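Local atomic coordinates of alginase (Pseudoalteromonas, PDB entry 4Q8K), a protein that probably cleaves alginate by beta-elimination, as a lyase of polysaccharide lyase family 18. Residues Lys237-Asp242 and Tyr261-Asn266; Asn270-Ala275 and Asn303-Pro308. All blocks are in the same frame, centred on the assembly; numbering follows the deposited sequence.

Interaction 1 of 2, residues Lys237-Asp242 and Tyr261-Asn266. With CA (calcium ion), chain B; SO4 (sulfate ion), chain C.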
loop_
_atom_site.group_PDB
_atom_site.type_symbol
_atom_site.label_atom_id
_atom_site.label_comp_id
_atom_site.label_asym_id
_atom_site.label_seq_id
_atom_site.Cartn_x
_atom_site.Cartn_y
_atom_site.Cartn_z
ATOM N N LYS A 237 -1.123 -7.331 0.199
ATOM C CA LYS A 237 -0.317 -6.153 -0.096
ATOM C C LYS A 237 -0.375 -5.854 -1.583
ATOM O O LYS A 237 -0.204 -6.752 -2.405
ATOM C CB LYS A 237 1.138 -6.374 0.322
ATOM C CG LYS A 237 1.355 -6.424 1.817
ATOM C CD LYS A 237 2.758 -6.908 2.155
ATOM C CE LYS A 237 2.928 -8.390 1.809
ATOM N NZ LYS A 237 4.294 -8.879 2.149
ATOM N N VAL A 238 -0.632 -4.604 -1.927
ATOM C CA VAL A 238 -0.626 -4.179 -3.323
ATOM C C VAL A 238 0.565 -3.263 -3.517
ATOM O O VAL A 238 0.748 -2.307 -2.748
ATOM C CB VAL A 238 -1.900 -3.418 -3.698
ATOM C CG1 VAL A 238 -1.853 -2.973 -5.153
ATOM C CG2 VAL A 238 -3.132 -4.289 -3.443
ATOM N N TYR A 239 1.371 -3.551 -4.541
ATOM C CA TYR A 239 2.630 -2.831 -4.752
ATOM C C TYR A 239 2.655 -2.064 -6.058
ATOM O O TYR A 239 2.055 -2.463 -7.058
ATOM C CB TYR A 239 3.816 -3.790 -4.844
ATOM C CG TYR A 239 4.122 -4.647 -3.644
ATOM C CD1 TYR A 239 3.322 -5.730 -3.322
ATOM C CD2 TYR A 239 5.255 -4.399 -2.858
ATOM C CE1 TYR A 239 3.609 -6.537 -2.248
ATOM C CE2 TYR A 239 5.554 -5.212 -1.774
ATOM C CZ TYR A 239 4.727 -6.270 -1.473
ATOM O OH TYR A 239 5.007 -7.084 -0.402
ATOM N N VAL A 240 3.415 -0.980 -6.041
ATOM C CA VAL A 240 3.840 -0.296 -7.247
ATOM C C VAL A 240 5.373 -0.260 -7.163
ATOM O O VAL A 240 5.940 0.348 -6.257
ATOM C CB VAL A 240 3.253 1.119 -7.346
ATOM C CG1 VAL A 240 3.750 1.819 -8.603
ATOM C CG2 VAL A 240 1.727 1.064 -7.333
ATOM N N SER A 241 6.035 -0.942 -8.093
ATOM C CA SER A 241 7.400 -1.405 -7.846
ATOM C C SER A 241 8.265 -1.414 -9.101
ATOM O O SER A 241 7.864 -1.951 -10.131
ATOM C CB SER A 241 7.336 -2.820 -7.248
ATOM O OG SER A 241 8.614 -3.402 -7.103
ATOM N N ASP A 242 9.470 -0.857 -8.998
ATOM C CA ASP A 242 10.367 -0.764 -10.150
ATOM C C ASP A 242 11.645 -1.548 -9.873
ATOM O O ASP A 242 12.738 -0.996 -9.931
ATOM C CB ASP A 242 10.673 0.708 -10.479
ATOM C CG ASP A 242 11.448 0.884 -11.788
ATOM O OD1 ASP A 242 11.530 -0.088 -12.557
ATOM O OD2 ASP A 242 11.974 1.990 -12.052
ATOM N N TYR A 261 1.369 -5.126 -8.678
ATOM C CA TYR A 261 1.071 -6.514 -8.383
ATOM C C TYR A 261 0.561 -6.656 -6.975
ATOM O O TYR A 261 0.639 -5.717 -6.162
ATOM C CB TYR A 261 2.308 -7.409 -8.594
ATOM C CG TYR A 261 3.509 -7.085 -7.723
ATOM C CD1 TYR A 261 3.674 -7.682 -6.475
ATOM C CD2 TYR A 261 4.488 -6.217 -8.169
ATOM C CE1 TYR A 261 4.780 -7.407 -5.691
ATOM C CE2 TYR A 261 5.604 -5.928 -7.384
ATOM C CZ TYR A 261 5.740 -6.530 -6.155
ATOM O OH TYR A 261 6.844 -6.235 -5.379
ATOM N N VAL A 262 0.044 -7.839 -6.683
ATOM C CA VAL A 262 -0.480 -8.110 -5.368
ATOM C C VAL A 262 0.157 -9.358 -4.782
ATOM O O VAL A 262 0.466 -10.317 -5.500
ATOM C CB VAL A 262 -2.020 -8.255 -5.413
ATOM C CG1 VAL A 262 -2.414 -9.424 -6.325
ATOM C CG2 VAL A 262 -2.566 -8.451 -4.011
ATOM N N ARG A 263 0.387 -9.342 -3.475
ATOM C CA ARG A 263 0.704 -10.573 -2.761
ATOM C C ARG A 263 -0.412 -10.823 -1.775
ATOM O O ARG A 263 -0.795 -9.912 -1.021
ATOM C CB ARG A 263 2.014 -10.438 -1.985
ATOM C CG ARG A 263 3.242 -10.389 -2.858
ATOM C CD ARG A 263 4.511 -10.184 -2.043
ATOM N NE ARG A 263 5.669 -10.500 -2.870
ATOM C CZ ARG A 263 6.226 -11.704 -2.915
ATOM N NH1 ARG A 263 5.738 -12.680 -2.161
ATOM N NH2 ARG A 263 7.261 -11.929 -3.713
ATOM N N LEU A 264 -0.912 -12.056 -1.782
ATOM C CA LEU A 264 -1.955 -12.516 -0.873
ATOM C C LEU A 264 -1.463 -13.715 -0.076
ATOM O O LEU A 264 -1.013 -14.708 -0.648
ATOM C CB LEU A 264 -3.212 -12.919 -1.656
ATOM C CG LEU A 264 -3.845 -11.819 -2.505
ATOM C CD1 LEU A 264 -5.032 -12.378 -3.313
ATOM C CD2 LEU A 264 -4.293 -10.668 -1.621
ATOM N N ARG A 265 -1.560 -13.640 1.248
ATOM C CA ARG A 265 -1.129 -14.763 2.074
ATOM C C ARG A 265 -2.229 -15.821 2.188
ATOM O O ARG A 265 -3.284 -15.567 2.764
ATOM C CB ARG A 265 -0.710 -14.273 3.458
ATOM C CG ARG A 265 0.056 -15.306 4.260
ATOM C CD ARG A 265 0.696 -14.690 5.510
ATOM N NE ARG A 265 1.701 -13.663 5.215
ATOM C CZ ARG A 265 2.957 -13.922 4.849
ATOM N NH1 ARG A 265 3.805 -12.929 4.610
ATOM N NH2 ARG A 265 3.367 -15.176 4.714
ATOM N N ASN A 266 -1.991 -17.005 1.634
ATOM C CA ASN A 266 -3.025 -18.039 1.639
ATOM C C ASN A 266 -3.247 -18.706 3.003
ATOM O O ASN A 266 -2.595 -18.352 3.994
ATOM C CB ASN A 266 -2.823 -19.066 0.505
ATOM C CG ASN A 266 -1.561 -19.920 0.667
ATOM O OD1 ASN A 266 -0.957 -20.334 -0.329
ATOM N ND2 ASN A 266 -1.182 -20.213 1.903
HETATM CA CA CA B . 10.697 -1.739 -14.039
HETATM S S SO4 C . 8.778 -7.895 -0.205
HETATM O O1 SO4 C . 8.766 -7.272 -1.514
HETATM O O2 SO4 C . 10.120 -7.856 0.369
HETATM O O3 SO4 C . 7.851 -7.132 0.634
HETATM O O4 SO4 C . 8.324 -9.283 -0.298
HETATM O O HOH W 1 9.746 -6.046 -5.913
HETATM O O HOH W 2 10.090 -3.545 -12.413
#
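Lys237-Tyr239 and Tyr261-Arg263 pair on neighbouring antiparallel strands of one sheet of the sandwich-like alginate lyase fold. Two hydrogen-bonded pairs, Lys237 with Arg263 and Tyr239 with Tyr261, flank the non-hydrogen-bonded pair Val238 with Val262; the straightest bond is Tyr239 N to Tyr261 O, 2.8 Å at 173°. Val238 and Val262 turn to the opposing sheet, where both touch Val298, and the tyrosines occupy the other face. Chi1 of 61° sets Tyr261 CG between its own backbone N and carbonyl carbon. The two rings are nearly parallel (14°) but slid apart: Tyr261 CE1 lies 3.2 Å from Tyr239 CD1, while Tyr239 CB sits over the Tyr261 face, 3.8 Å from its centroid. Water 1 joins Tyr261 OH to Ser241 OG. At the strand end, Asp242 OD1 binds calcium at 2.4 Å, with Asp250, Val252, Asn255 and Ile257. Tyr239 OH donates to sulfate O3 (3.0 Å) and receives a weak bond from Lys237 NZ (3.2 Å). Glu271 forms salt bridges with Lys237 and Arg263, and Arg263 also pairs with Glu245. The sulfate probably comes from the crystallisation liquor; its binding by Tyr239 OH and Lys221 NZ suggests that this face can accept an anionic group.

Interaction 2 of 2, residues Asn270-Ala275 and Asn303-Pro308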
loop_
_atom_site.group_PDB
_atom_site.type_symbol
_atom_site.label_atom_id
_atom_site.label_comp_id
_atom_site.label_asym_id
_atom_site.label_seq_id
_atom_site.Cartn_x
_atom_site.Cartn_y
_atom_site.Cartn_z
ATOM N N ASN A 270 1.389 -19.093 3.151
ATOM C CA ASN A 270 2.313 -18.735 2.085
ATOM C C ASN A 270 1.761 -17.654 1.169
ATOM O O ASN A 270 0.579 -17.669 0.816
ATOM C CB ASN A 270 2.701 -19.971 1.276
ATOM C CG ASN A 270 3.224 -21.091 2.149
ATOM O OD1 ASN A 270 2.817 -22.241 2.009
ATOM N ND2 ASN A 270 4.129 -20.758 3.064
ATOM N N GLU A 271 2.618 -16.715 0.778
ATOM C CA GLU A 271 2.189 -15.651 -0.115
ATOM C C GLU A 271 2.087 -16.134 -1.553
ATOM O O GLU A 271 2.984 -16.807 -2.069
ATOM C CB GLU A 271 3.134 -14.448 -0.049
ATOM C CG GLU A 271 3.077 -13.692 1.265
ATOM C CD GLU A 271 3.866 -12.386 1.222
ATOM O OE1 GLU A 271 4.897 -12.309 0.519
ATOM O OE2 GLU A 271 3.439 -11.421 1.881
ATOM N N GLU A 272 0.983 -15.777 -2.197
ATOM C CA GLU A 272 0.844 -15.947 -3.633
ATOM C C GLU A 272 0.886 -14.571 -4.273
ATOM O O GLU A 272 0.193 -13.659 -3.831
ATOM C CB GLU A 272 -0.479 -16.657 -3.956
ATOM C CG GLU A 272 -0.583 -18.022 -3.296
ATOM C CD GLU A 272 -1.850 -18.798 -3.665
ATOM O OE1 GLU A 272 -2.439 -18.555 -4.743
ATOM O OE2 GLU A 272 -2.246 -19.663 -2.857
ATOM N N LYS A 273 1.708 -14.415 -5.302
ATOM C CA LYS A 273 1.834 -13.135 -5.980
ATOM C C LYS A 273 1.265 -13.182 -7.387
ATOM O O LYS A 273 1.219 -14.250 -8.016
ATOM C CB LYS A 273 3.291 -12.681 -5.999
ATOM C CG LYS A 273 4.192 -13.446 -6.969
ATOM C CD LYS A 273 5.653 -13.097 -6.659
ATOM C CE LYS A 273 6.566 -13.205 -7.868
ATOM N NZ LYS A 273 7.997 -12.975 -7.467
ATOM N N PHE A 274 0.813 -12.027 -7.863
ATOM C CA PHE A 274 0.104 -11.945 -9.132
ATOM C C PHE A 274 0.283 -10.577 -9.760
ATOM O O PHE A 274 0.005 -9.557 -9.130
ATOM C CB PHE A 274 -1.383 -12.203 -8.896
ATOM C CG PHE A 274 -2.143 -12.579 -10.138
ATOM C CD1 PHE A 274 -2.667 -11.605 -10.970
ATOM C CD2 PHE A 274 -2.360 -13.913 -10.451
ATOM C CE1 PHE A 274 -3.389 -11.955 -12.109
ATOM C CE2 PHE A 274 -3.081 -14.269 -11.597
ATOM C CZ PHE A 274 -3.596 -13.282 -12.423
ATOM N N ALA A 275 0.741 -10.553 -11.008
ATOM C CA ALA A 275 0.917 -9.297 -11.723
ATOM C C ALA A 275 -0.408 -8.744 -12.253
ATOM O O ALA A 275 -1.166 -9.455 -12.918
ATOM C CB ALA A 275 1.931 -9.458 -12.862
ATOM N N ASN A 303 -7.560 -6.459 -14.640
ATOM C CA ASN A 303 -7.123 -7.780 -14.215
ATOM C C ASN A 303 -7.476 -8.036 -12.764
ATOM O O ASN A 303 -7.269 -7.173 -11.909
ATOM C CB ASN A 303 -5.605 -7.933 -14.394
ATOM C CG ASN A 303 -5.190 -7.993 -15.853
ATOM O OD1 ASN A 303 -4.214 -7.352 -16.265
ATOM N ND2 ASN A 303 -5.920 -8.766 -16.640
ATOM N N SER A 304 -8.014 -9.219 -12.482
ATOM C CA SER A 304 -8.392 -9.572 -11.117
ATOM C C SER A 304 -7.717 -10.845 -10.644
ATOM O O SER A 304 -7.501 -11.778 -11.420
ATOM C CB SER A 304 -9.906 -9.747 -10.986
ATOM O OG SER A 304 -10.612 -8.614 -11.447
ATOM N N PHE A 305 -7.394 -10.865 -9.357
ATOM C CA PHE A 305 -6.897 -12.052 -8.688
ATOM C C PHE A 305 -7.407 -12.033 -7.253
ATOM O O PHE A 305 -7.439 -10.975 -6.620
ATOM C CB PHE A 305 -5.360 -12.073 -8.715
ATOM C CG PHE A 305 -4.752 -13.241 -7.982
ATOM C CD1 PHE A 305 -4.891 -14.528 -8.467
ATOM C CD2 PHE A 305 -4.040 -13.048 -6.806
ATOM C CE1 PHE A 305 -4.339 -15.605 -7.795
ATOM C CE2 PHE A 305 -3.482 -14.125 -6.126
ATOM C CZ PHE A 305 -3.620 -15.399 -6.623
ATOM N N GLY A 306 -7.797 -13.199 -6.748
ATOM C CA GLY A 306 -8.251 -13.333 -5.377
ATOM C C GLY A 306 -8.218 -14.764 -4.876
ATOM O O GLY A 306 -8.403 -15.696 -5.663
ATOM N N ILE A 307 -7.998 -14.928 -3.571
ATOM C CA ILE A 307 -8.016 -16.228 -2.904
ATOM C C ILE A 307 -8.504 -16.087 -1.464
ATOM O O ILE A 307 -8.531 -14.984 -0.916
ATOM C CB ILE A 307 -6.606 -16.861 -2.819
ATOM C CG1 ILE A 307 -5.687 -15.984 -1.963
ATOM C CG2 ILE A 307 -6.032 -17.118 -4.209
ATOM C CD1 ILE A 307 -4.291 -16.523 -1.834
ATOM N N PRO A 308 -8.888 -17.210 -0.840
ATOM C CA PRO A 308 -9.099 -17.166 0.609
ATOM C C PRO A 308 -7.753 -16.902 1.269
ATOM O O PRO A 308 -6.747 -17.440 0.816
ATOM C CB PRO A 308 -9.591 -18.582 0.941
ATOM C CG PRO A 308 -10.142 -19.120 -0.368
ATOM C CD PRO A 308 -9.240 -18.520 -1.418
#
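Phe274 and Phe305 meet in a surface contact between facing strands of the two sheets, 271-275 from one and 303-308 from the margin of the other. The strand axes approach to 8.2 Å and run antiparallel at 172°; the strands are joined mainly through side chains, with no hydrogen bond across. Both CB atoms point toward the opposite strand, and in each residue CG lies anti to the backbone N. The ring planes differ by 7° yet are slid apart, with centroids 4.4 Å from each other. Each ring therefore lies over the other's root: Phe305 CB is 3.7 Å from the Phe274 centroid, and Phe274 CB is 3.9 Å from the Phe305 centroid. The closest atoms are Phe274 CD2 and Phe305 CD1, at 3.3 Å. An alanine at Phe274 would remove the ring whose CD2 lies over Phe305, and would probably leave part of that face, and Phe305 CB, without its partner. Further along, Glu272 OE1 approaches the Phe305 edge in plane, 3.9 Å from CZ, and Glu272 CD packs on Ile307 CD1 at 3.8 Å. Val262 touches Phe274 and Leu264 touches Phe305, continuing the apolar layer inward. Aromatic and aliphatic groups meeting between stacked antiparallel sheets are typical of a concanavalin-like beta-sandwich.

Interaction 1 is buried and lies within one sheet; interaction 2 is at the surface and spans two. Strands 257-265 and 271-280 follow each other in the chain and are neighbours in that sheet, and the contact centres lie about 8 Å apart. Backbone hydrogen bonds set the spacing in 237-242 with 261-266, whereas 270-275 and 303-308 meet mainly through side chains, with no backbone hydrogen bond. Both contain a near-parallel, slid-apart aromatic pair, but the tyrosines carry hydroxyls that reach water and sulfate, and the phenylalanines stack without hydroxyls at the surface margin, next to the Glu272 carboxylate. A salt bridge between Lys237 NZ and Glu271 OE2, 2.7 Å long, ties one contact directly to the other.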